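PDB 5FOC: leucyl-trna synthetase from Plasmodium falciparum, which probably charges tRNA(Leu) with leucine at the expense of ATP and, through the editing domain crystallised here, removes wrongly attached amino acids. Local coordinates for residues Asp20-Phe25 and Asp113-Asp118; Glu270-Arg273 and Tyr278-Glu281; Tyr138-Pro143 and Thr263-Cys268. The protein carries 2 engineered substitutions. One frame throughout, in Å; residues are numbered along the deposited sequence.

Contact 1 of 3, residues Asp20-Phe25 and Asp113-Asp118; sequences DFYSIF and DFFVKD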
loop_
_atom_site.group_PDB
_atom_site.type_symbol
_atom_site.label_atom_id
_atom_site.label_comp_id
_atom_site.label_asym_id
_atom_site.label_seq_id
_atom_site.Cartn_x
_atom_site.Cartn_y
_atom_site.Cartn_z
ATOM N N ASP A 20 8.312 14.636 -6.431
ATOM C CA ASP A 20 8.536 14.658 -4.967
ATOM C C ASP A 20 9.083 13.286 -4.447
ATOM O O ASP A 20 9.941 13.245 -3.560
ATOM C CB ASP A 20 7.238 14.977 -4.206
ATOM C CG ASP A 20 6.788 16.420 -4.377
ATOM O OD1 ASP A 20 7.597 17.330 -4.735
ATOM O OD2 ASP A 20 5.590 16.654 -4.112
ATOM N N PHE A 21 8.601 12.209 -5.072
ATOM C CA PHE A 21 9.158 10.900 -4.756
ATOM C C PHE A 21 10.668 10.846 -5.077
ATOM O O PHE A 21 11.463 10.333 -4.292
ATOM C CB PHE A 21 8.399 9.786 -5.502
ATOM C CG PHE A 21 8.792 8.346 -5.051
ATOM C CD1 PHE A 21 9.864 7.687 -5.616
ATOM C CD2 PHE A 21 8.065 7.738 -4.070
ATOM C CE1 PHE A 21 10.243 6.396 -5.149
ATOM C CE2 PHE A 21 8.419 6.432 -3.631
ATOM C CZ PHE A 21 9.481 5.783 -4.198
ATOM N N TYR A 22 11.067 11.342 -6.255
ATOM C CA TYR A 22 12.483 11.452 -6.597
ATOM C C TYR A 22 13.300 12.262 -5.549
ATOM O O TYR A 22 14.436 11.917 -5.250
ATOM C CB TYR A 22 12.601 12.138 -7.976
ATOM C CG TYR A 22 13.991 12.407 -8.460
ATOM C CD1 TYR A 22 14.979 11.427 -8.471
ATOM C CD2 TYR A 22 14.327 13.686 -8.996
ATOM C CE1 TYR A 22 16.248 11.700 -8.938
ATOM C CE2 TYR A 22 15.576 13.935 -9.464
ATOM C CZ TYR A 22 16.545 12.980 -9.447
ATOM O OH TYR A 22 17.806 13.222 -9.924
ATOM N N SER A 23 12.758 13.391 -5.064
ATOM C CA SER A 23 13.447 14.168 -4.007
ATOM C C SER A 23 13.671 13.306 -2.746
ATOM O O SER A 23 14.764 13.298 -2.175
ATOM C CB SER A 23 12.652 15.391 -3.598
ATOM O OG SER A 23 12.494 16.196 -4.719
ATOM N N ILE A 24 12.603 12.613 -2.339
ATOM C CA ILE A 24 12.685 11.702 -1.193
ATOM C C ILE A 24 13.768 10.630 -1.425
ATOM O O ILE A 24 14.629 10.433 -0.563
ATOM C CB ILE A 24 11.307 11.066 -0.858
ATOM C CG1 ILE A 24 10.287 12.110 -0.381
ATOM C CG2 ILE A 24 11.462 9.947 0.198
ATOM C CD1 ILE A 24 8.839 11.630 -0.411
ATOM N N PHE A 25 13.776 10.060 -2.619
ATOM C CA PHE A 25 14.735 9.033 -3.030
ATOM C C PHE A 25 16.162 9.548 -2.912
ATOM O O PHE A 25 17.040 8.938 -2.289
ATOM C CB PHE A 25 14.360 8.499 -4.417
ATOM C CG PHE A 25 15.279 7.446 -4.981
ATOM C CD1 PHE A 25 16.525 7.729 -5.498
ATOM C CD2 PHE A 25 14.892 6.092 -4.908
ATOM C CE1 PHE A 25 17.371 6.754 -6.015
ATOM C CE2 PHE A 25 15.732 5.134 -5.429
ATOM C CZ PHE A 25 16.961 5.415 -5.921
ATOM N N ASP A 113 14.535 11.383 -14.744
ATOM C CA ASP A 113 13.900 10.665 -15.874
ATOM C C ASP A 113 13.497 9.239 -15.436
ATOM O O ASP A 113 12.503 8.713 -15.891
ATOM C CB ASP A 113 14.841 10.520 -17.072
ATOM C CG ASP A 113 14.984 11.786 -17.925
ATOM O OD1 ASP A 113 14.157 12.710 -17.810
ATOM O OD2 ASP A 113 15.932 11.791 -18.733
ATOM N N PHE A 114 14.285 8.659 -14.557
ATOM C CA PHE A 114 13.958 7.303 -14.117
ATOM C C PHE A 114 12.595 7.214 -13.447
ATOM O O PHE A 114 11.853 6.245 -13.662
ATOM C CB PHE A 114 15.021 6.792 -13.180
ATOM C CG PHE A 114 15.044 5.301 -13.033
ATOM C CD1 PHE A 114 15.458 4.501 -14.085
ATOM C CD2 PHE A 114 14.704 4.720 -11.848
ATOM C CE1 PHE A 114 15.576 3.125 -13.960
ATOM C CE2 PHE A 114 14.763 3.331 -11.717
ATOM C CZ PHE A 114 15.195 2.541 -12.777
ATOM N N PHE A 115 12.256 8.203 -12.621
ATOM C CA PHE A 115 11.015 8.253 -11.868
ATOM C C PHE A 115 9.862 8.918 -12.609
ATOM O O PHE A 115 8.699 8.635 -12.281
ATOM C CB PHE A 115 11.251 8.953 -10.550
ATOM C CG PHE A 115 12.328 8.315 -9.753
ATOM C CD1 PHE A 115 13.673 8.591 -9.988
ATOM C CD2 PHE A 115 12.006 7.371 -8.787
ATOM C CE1 PHE A 115 14.678 7.937 -9.265
ATOM C CE2 PHE A 115 13.000 6.725 -8.058
ATOM C CZ PHE A 115 14.325 6.979 -8.290
ATOM N N VAL A 116 10.172 9.818 -13.554
ATOM C CA VAL A 116 9.151 10.544 -14.324
ATOM C C VAL A 116 8.831 9.886 -15.684
ATOM O O VAL A 116 7.672 9.808 -16.073
ATOM C CB VAL A 116 9.557 12.030 -14.552
ATOM C CG1 VAL A 116 8.512 12.744 -15.412
ATOM C CG2 VAL A 116 9.707 12.729 -13.219
ATOM N N LYS A 117 9.857 9.457 -16.417
ATOM C CA LYS A 117 9.668 8.929 -17.766
ATOM C C LYS A 117 9.792 7.408 -17.846
ATOM O O LYS A 117 8.974 6.764 -18.506
ATOM C CB LYS A 117 10.667 9.564 -18.705
ATOM C CG LYS A 117 10.459 11.064 -18.935
ATOM C CD LYS A 117 11.203 11.480 -20.190
ATOM C CE LYS A 117 11.424 12.977 -20.278
ATOM N NZ LYS A 117 12.371 13.198 -21.392
ATOM N N ASP A 118 10.783 6.832 -17.168
ATOM C CA ASP A 118 11.212 5.483 -17.487
ATOM C C ASP A 118 10.324 4.446 -16.753
ATOM O O ASP A 118 9.952 3.428 -17.356
ATOM C CB ASP A 118 12.689 5.226 -17.072
ATOM C CG ASP A 118 13.731 6.023 -17.890
ATOM O OD1 ASP A 118 13.392 6.617 -18.937
ATOM O OD2 ASP A 118 14.933 6.033 -17.466
#
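Phe115 reaches out of the helix segment 113-118 and fits its ring among Phe21, Tyr22 and Phe25 of the segment 20-25, supplying 119 of the 218 Å² buried between the two. The tight, buried part lies at the far end of this ring. Phe115 CZ stands over the centre of the Phe25 face, 3.5 Å from Phe25 CG, and the planes open to 57°, so the pair is an edge-to-face, T-shaped contact. The Phe25 CG lies opposite the backbone N (chi1 179°), which carries the ring toward the other helix. Phe115 CD2 comes to the edge of the Phe21 ring, 3.8 Å from Phe21 CD1; Phe21, also buried, itself rests on Val121, Phe123, Leu149 and Val184 of the underlying sheet. Phe115 CD1 comes 3.5 Å from Tyr22 CD1 in an oblique pairing, while Tyr22 CA lies over a face of the Phe115 ring. The packing is as close here, but Tyr22 is the partly exposed member of the contact, and Asp20 and Ser23 of the same helix are exposed. Close to the C-terminal end of helix 112-118 a wider pi-type turn lets Asp113 O accept from both Lys117 N and Asp118 N. With helix segments running 154° apart and 9.5 Å between their axes, Tyr22, Phe25 and Phe115 form an aromatic cluster, flanked by the apolar contact of Phe21, that joins two nearly antiparallel helices packed on one beta-sheet, an alpha/beta layer of the editing domain.

Contact 2 of 3, residues Glu270-Arg273 and Tyr278-Glu281; sequences EDIR and YYCE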
loop_
_atom_site.group_PDB
_atom_site.type_symbol
_atom_site.label_atom_id
_atom_site.label_comp_id
_atom_site.label_asym_id
_atom_site.label_seq_id
_atom_site.Cartn_x
_atom_site.Cartn_y
_atom_site.Cartn_z
ATOM N N GLU A 270 -9.716 8.194 12.503
ATOM C CA GLU A 270 -10.309 8.956 13.596
ATOM C C GLU A 270 -9.264 9.469 14.605
ATOM O O GLU A 270 -9.368 10.590 15.046
ATOM C CB GLU A 270 -11.410 8.134 14.276
ATOM C CG GLU A 270 -12.066 8.760 15.496
ATOM C CD GLU A 270 -13.045 9.886 15.208
ATOM O OE1 GLU A 270 -13.199 10.317 14.041
ATOM O OE2 GLU A 270 -13.670 10.352 16.192
ATOM N N ASP A 271 -8.246 8.661 14.941
ATOM C CA ASP A 271 -7.177 9.087 15.864
ATOM C C ASP A 271 -6.348 10.193 15.221
ATOM O O ASP A 271 -5.987 11.183 15.863
ATOM C CB ASP A 271 -6.271 7.904 16.263
ATOM C CG ASP A 271 -6.843 7.071 17.392
ATOM O OD1 ASP A 271 -7.832 7.432 18.028
ATOM O OD2 ASP A 271 -6.322 5.960 17.617
ATOM N N ILE A 272 -6.061 10.041 13.932
ATOM C CA ILE A 272 -5.314 11.076 13.205
ATOM C C ILE A 272 -6.054 12.392 13.193
ATOM O O ILE A 272 -5.473 13.465 13.463
ATOM C CB ILE A 272 -4.946 10.598 11.785
ATOM C CG1 ILE A 272 -3.930 9.448 11.891
ATOM C CG2 ILE A 272 -4.320 11.708 10.953
ATOM C CD1 ILE A 272 -3.668 8.708 10.613
ATOM N N ARG A 273 -7.344 12.328 12.896
ATOM C CA ARG A 273 -8.201 13.502 12.865
ATOM C C ARG A 273 -8.272 14.151 14.237
ATOM O O ARG A 273 -8.057 15.347 14.384
ATOM C CB ARG A 273 -9.596 13.144 12.387
ATOM C CG ARG A 273 -9.629 12.854 10.899
ATOM C CD ARG A 273 -10.990 12.406 10.444
ATOM N NE ARG A 273 -11.046 12.387 9.000
ATOM C CZ ARG A 273 -11.971 11.786 8.252
ATOM N NH1 ARG A 273 -12.938 11.064 8.786
ATOM N NH2 ARG A 273 -11.898 11.869 6.926
ATOM N N TYR A 278 -0.796 16.850 16.658
ATOM C CA TYR A 278 0.339 15.909 16.754
ATOM C C TYR A 278 0.817 15.471 15.360
ATOM O O TYR A 278 2.007 15.516 15.046
ATOM C CB TYR A 278 0.017 14.689 17.644
ATOM C CG TYR A 278 1.034 13.559 17.584
ATOM C CD1 TYR A 278 2.145 13.533 18.447
ATOM C CD2 TYR A 278 0.867 12.487 16.694
ATOM C CE1 TYR A 278 3.061 12.487 18.412
ATOM C CE2 TYR A 278 1.789 11.438 16.655
ATOM C CZ TYR A 278 2.881 11.445 17.512
ATOM O OH TYR A 278 3.784 10.392 17.468
ATOM N N TYR A 279 -0.134 15.081 14.525
ATOM C CA TYR A 279 0.181 14.474 13.237
ATOM C C TYR A 279 0.715 15.463 12.200
ATOM O O TYR A 279 1.644 15.154 11.473
ATOM C CB TYR A 279 -1.017 13.680 12.713
ATOM C CG TYR A 279 -1.154 12.300 13.393
ATOM C CD1 TYR A 279 -0.356 11.230 13.016
ATOM C CD2 TYR A 279 -2.043 12.105 14.432
ATOM C CE1 TYR A 279 -0.461 9.986 13.657
ATOM C CE2 TYR A 279 -2.161 10.878 15.067
ATOM C CZ TYR A 279 -1.356 9.821 14.680
ATOM O OH TYR A 279 -1.492 8.582 15.280
ATOM N N CYS A 280 0.129 16.652 12.143
ATOM C CA CYS A 280 0.562 17.676 11.192
ATOM C C CYS A 280 1.887 18.342 11.629
ATOM O O CYS A 280 2.665 18.811 10.781
ATOM C CB CYS A 280 -0.575 18.687 10.981
ATOM S SG CYS A 280 -2.062 17.945 10.201
ATOM N N GLU A 281 2.154 18.338 12.939
ATOM C CA GLU A 281 3.441 18.793 13.512
ATOM C C GLU A 281 4.529 17.783 13.165
ATOM O O GLU A 281 5.597 18.172 12.679
ATOM C CB GLU A 281 3.319 18.985 15.049
ATOM C CG GLU A 281 4.592 19.023 15.909
ATOM C CD GLU A 281 5.387 20.307 15.778
ATOM O OE1 GLU A 281 5.078 21.323 16.470
ATOM O OE2 GLU A 281 6.363 20.282 14.997
#
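Asp271, whose backbone O lies 3.9 Å from Tyr279 CE2, is anchored through its carboxylate: OD2 accepts a hydrogen bond from the backbone N of Tyr320. The end of the side chain leads away from the segment 278-281, and the meeting of the helices is left to its neighbour, Ile272. The isoleucine sets its CG1 over the centre of the Tyr279 ring, 3.8 Å from the centroid and 10° off the normal, a well-centred CH-pi contact. With CG1 placed opposite the carbonyl carbon (chi1 -67°), the other branch, CG2, falls beside the root of the ring, 4.0 Å from Tyr279 CG, and Ile272 CA approaches the CD2 side of the ring, 3.6 Å from Tyr279 CD2. On the opposite face the ring is met by its own neighbour Tyr278, whose CD2 stands 3.6 Å above the plane. Tyr279 is therefore sandwiched between an aliphatic branch and a second aromatic edge, and it also touches Pro242 and Tyr320, while Ile272 continues onto Leu241 and Leu290. The two segments belong to helices 263-274 and 276-282, and the pair packs between these consecutive helices, which are joined by a short turn. No hydrogen bond crosses between the segments: their direct contact is apolar, made by CH-pi and van der Waals packing, and the polar fastening is delegated to Asp271, which binds a backbone group elsewhere in the chain.

Contact 3 of 3, residues Tyr138-Pro143 and Thr263-Cys268; sequences YTFINP and TDDYAC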
loop_
_atom_site.group_PDB
_atom_site.type_symbol
_atom_site.label_atom_id
_atom_site.label_comp_id
_atom_site.label_asym_id
_atom_site.label_seq_id
_atom_site.Cartn_x
_atom_site.Cartn_y
_atom_site.Cartn_z
ATOM N N TYR A 138 -7.293 6.610 1.767
ATOM C CA TYR A 138 -5.931 6.824 2.132
ATOM C C TYR A 138 -5.127 5.550 1.882
ATOM O O TYR A 138 -5.719 4.523 1.458
ATOM C CB TYR A 138 -5.772 7.265 3.601
ATOM C CG TYR A 138 -6.404 8.588 3.844
ATOM C CD1 TYR A 138 -5.687 9.717 3.533
ATOM C CD2 TYR A 138 -7.698 8.725 4.296
ATOM C CE1 TYR A 138 -6.254 10.964 3.716
ATOM C CE2 TYR A 138 -8.273 9.974 4.517
ATOM C CZ TYR A 138 -7.531 11.105 4.168
ATOM O OH TYR A 138 -8.149 12.370 4.340
ATOM N N THR A 139 -3.829 5.669 2.042
ATOM C CA THR A 139 -2.915 4.529 2.007
ATOM C C THR A 139 -2.148 4.532 3.312
ATOM O O THR A 139 -1.557 5.500 3.709
ATOM C CB THR A 139 -1.951 4.665 0.793
ATOM O OG1 THR A 139 -2.705 4.589 -0.417
ATOM C CG2 THR A 139 -0.838 3.623 0.854
ATOM N N PHE A 140 -2.151 3.414 4.032
ATOM C CA PHE A 140 -1.432 3.343 5.279
ATOM C C PHE A 140 -0.083 2.623 5.160
ATOM O O PHE A 140 0.059 1.642 4.385
ATOM C CB PHE A 140 -2.197 2.575 6.361
ATOM C CG PHE A 140 -3.442 3.214 6.876
ATOM C CD1 PHE A 140 -3.423 4.481 7.486
ATOM C CD2 PHE A 140 -4.641 2.490 6.888
ATOM C CE1 PHE A 140 -4.605 5.005 8.052
ATOM C CE2 PHE A 140 -5.787 3.001 7.442
ATOM C CZ PHE A 140 -5.779 4.282 8.007
ATOM N N ILE A 141 0.875 3.154 5.910
ATOM C CA ILE A 141 2.244 2.641 5.983
ATOM C C ILE A 141 2.720 2.691 7.415
ATOM O O ILE A 141 2.210 3.466 8.218
ATOM C CB ILE A 141 3.176 3.438 5.038
ATOM C CG1 ILE A 141 4.435 2.692 4.699
ATOM C CG2 ILE A 141 3.511 4.803 5.609
ATOM C CD1 ILE A 141 5.222 3.266 3.526
ATOM N N ASN A 142 3.638 1.785 7.786
ATOM C CA ASN A 142 4.180 1.864 9.120
ATOM C C ASN A 142 5.298 2.886 9.155
ATOM O O ASN A 142 6.298 2.667 8.512
ATOM C CB ASN A 142 4.659 0.486 9.598
ATOM C CG ASN A 142 5.064 0.474 11.058
ATOM O OD1 ASN A 142 5.619 1.416 11.595
ATOM N ND2 ASN A 142 4.775 -0.636 11.720
ATOM N N PRO A 143 5.108 4.020 9.871
ATOM C CA PRO A 143 6.090 5.124 9.773
ATOM C C PRO A 143 7.464 4.797 10.396
ATOM O O PRO A 143 8.477 5.381 10.039
ATOM C CB PRO A 143 5.388 6.248 10.551
ATOM C CG PRO A 143 4.541 5.534 11.563
ATOM C CD PRO A 143 4.038 4.333 10.836
ATOM N N THR A 263 -13.162 -1.356 10.556
ATOM C CA THR A 263 -13.121 -0.705 11.856
ATOM C C THR A 263 -11.711 -0.269 12.236
ATOM O O THR A 263 -11.556 0.787 12.855
ATOM C CB THR A 263 -13.750 -1.576 12.948
ATOM O OG1 THR A 263 -15.115 -1.799 12.605
ATOM C CG2 THR A 263 -13.688 -0.902 14.285
ATOM N N ASP A 264 -10.687 -1.024 11.861
ATOM C CA ASP A 264 -9.333 -0.621 12.202
ATOM C C ASP A 264 -8.959 0.632 11.400
ATOM O O ASP A 264 -8.398 1.582 11.974
ATOM C CB ASP A 264 -8.260 -1.708 12.045
ATOM C CG ASP A 264 -8.293 -2.412 10.747
ATOM O OD1 ASP A 264 -9.352 -2.502 10.081
ATOM O OD2 ASP A 264 -7.224 -2.939 10.391
ATOM N N ASP A 265 -9.353 0.650 10.126
ATOM C CA ASP A 265 -9.064 1.816 9.241
ATOM C C ASP A 265 -9.784 3.013 9.782
ATOM O O ASP A 265 -9.193 4.091 9.926
ATOM C CB ASP A 265 -9.535 1.538 7.811
ATOM C CG ASP A 265 -8.718 0.432 7.121
ATOM O OD1 ASP A 265 -7.755 -0.092 7.780
ATOM O OD2 ASP A 265 -9.017 0.061 5.972
ATOM N N TYR A 266 -11.058 2.838 10.104
ATOM C CA TYR A 266 -11.846 3.904 10.713
ATOM C C TYR A 266 -11.173 4.454 11.966
ATOM O O TYR A 266 -11.069 5.689 12.176
ATOM C CB TYR A 266 -13.254 3.418 11.064
ATOM C CG TYR A 266 -14.114 4.545 11.531
ATOM C CD1 TYR A 266 -14.804 5.312 10.605
ATOM C CD2 TYR A 266 -14.181 4.912 12.869
ATOM C CE1 TYR A 266 -15.561 6.426 11.015
ATOM C CE2 TYR A 266 -14.928 6.021 13.285
ATOM C CZ TYR A 266 -15.625 6.771 12.351
ATOM O OH TYR A 266 -16.375 7.863 12.731
ATOM N N ALA A 267 -10.762 3.528 12.845
ATOM C CA ALA A 267 -10.141 3.879 14.114
ATOM C C ALA A 267 -8.894 4.728 13.931
ATOM O O ALA A 267 -8.698 5.717 14.647
ATOM C CB ALA A 267 -9.781 2.627 14.892
ATOM N N CYS A 268 -8.063 4.335 12.988
ATOM C CA CYS A 268 -6.770 4.988 12.771
ATOM C C CYS A 268 -6.992 6.409 12.194
ATOM O O CYS A 268 -6.374 7.395 12.651
ATOM C CB CYS A 268 -5.900 4.164 11.847
ATOM S SG CYS A 268 -4.289 4.855 11.515
#
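The strand segment 138-143 faces one flank of the helix segment 263-268 from a distance, the nearest alpha carbons being those of Phe140 and Asp265 at 8.7 Å, and no hydrogen bond links them. Phe140 spans this gap. Its CB points toward the helix, and with CG set opposite the carbonyl carbon (chi1 -68°) the ring extends away from the strand until its outer atoms lie between Asp265 and Cys268, residues one turn apart. At Cys268 the thiol approaches the ring obliquely: SG is 3.5 Å from Phe140 CE1, and the line from SG to the ring centroid, 4.2 Å long, leans 41° from the normal, a sulfur-aromatic contact and not a sulfur poised squarely above the face. SG points back toward the strand because it is placed opposite the backbone N of Cys268, and CB follows it to within 3.8 Å of Phe140 CZ. The strand 138-141 lies within the mixed sheet of the editing domain, parallel to 238-242 on one side and antiparallel to 254-257 on the other, and helix 263-274 packs against it as one of the helices laid on the sheet. Val255, Cys257 and Met243 also touch the Phe140 ring, and Met243 is shared with Cys268. At Asp265 the approach is quite different. The carboxylate comes to the edge of the ring, near its plane, with OD1 3.7 Å from Phe140 CE2 and the two planes 62° apart. Its other oxygen, OD2, accepts from the backbone N of Val258, a bond that holds the carboxylate against the end of strand 254-257, while the backbone N of Asp265 is bonded to Ser262 OG near the start of the helix.

How the contacts relate
From the N terminus, contact 1 comes first: 87 residues, many of them unmodelled, separate the segments 20-25 and 113-118, and helix 112-118 returns to close the loop. Contact 3 opens only afterwards, at strand 138-141, and closes 120 residues on at the start of helix 263-274. Contact 2 follows on that same helix and closes a very short loop, four residues between the segments, as helix 263-274 passes into helix 276-282. The three loops are therefore in series; none nests within or crosses another. Contacts 2 and 3 form one neighbourhood, their centres 12 Å apart, whereas the centre of contact 1 lies 26 Å from that of contact 3 and 28 Å from that of contact 2, so helices are attached to well-separated regions of the mixed sheet.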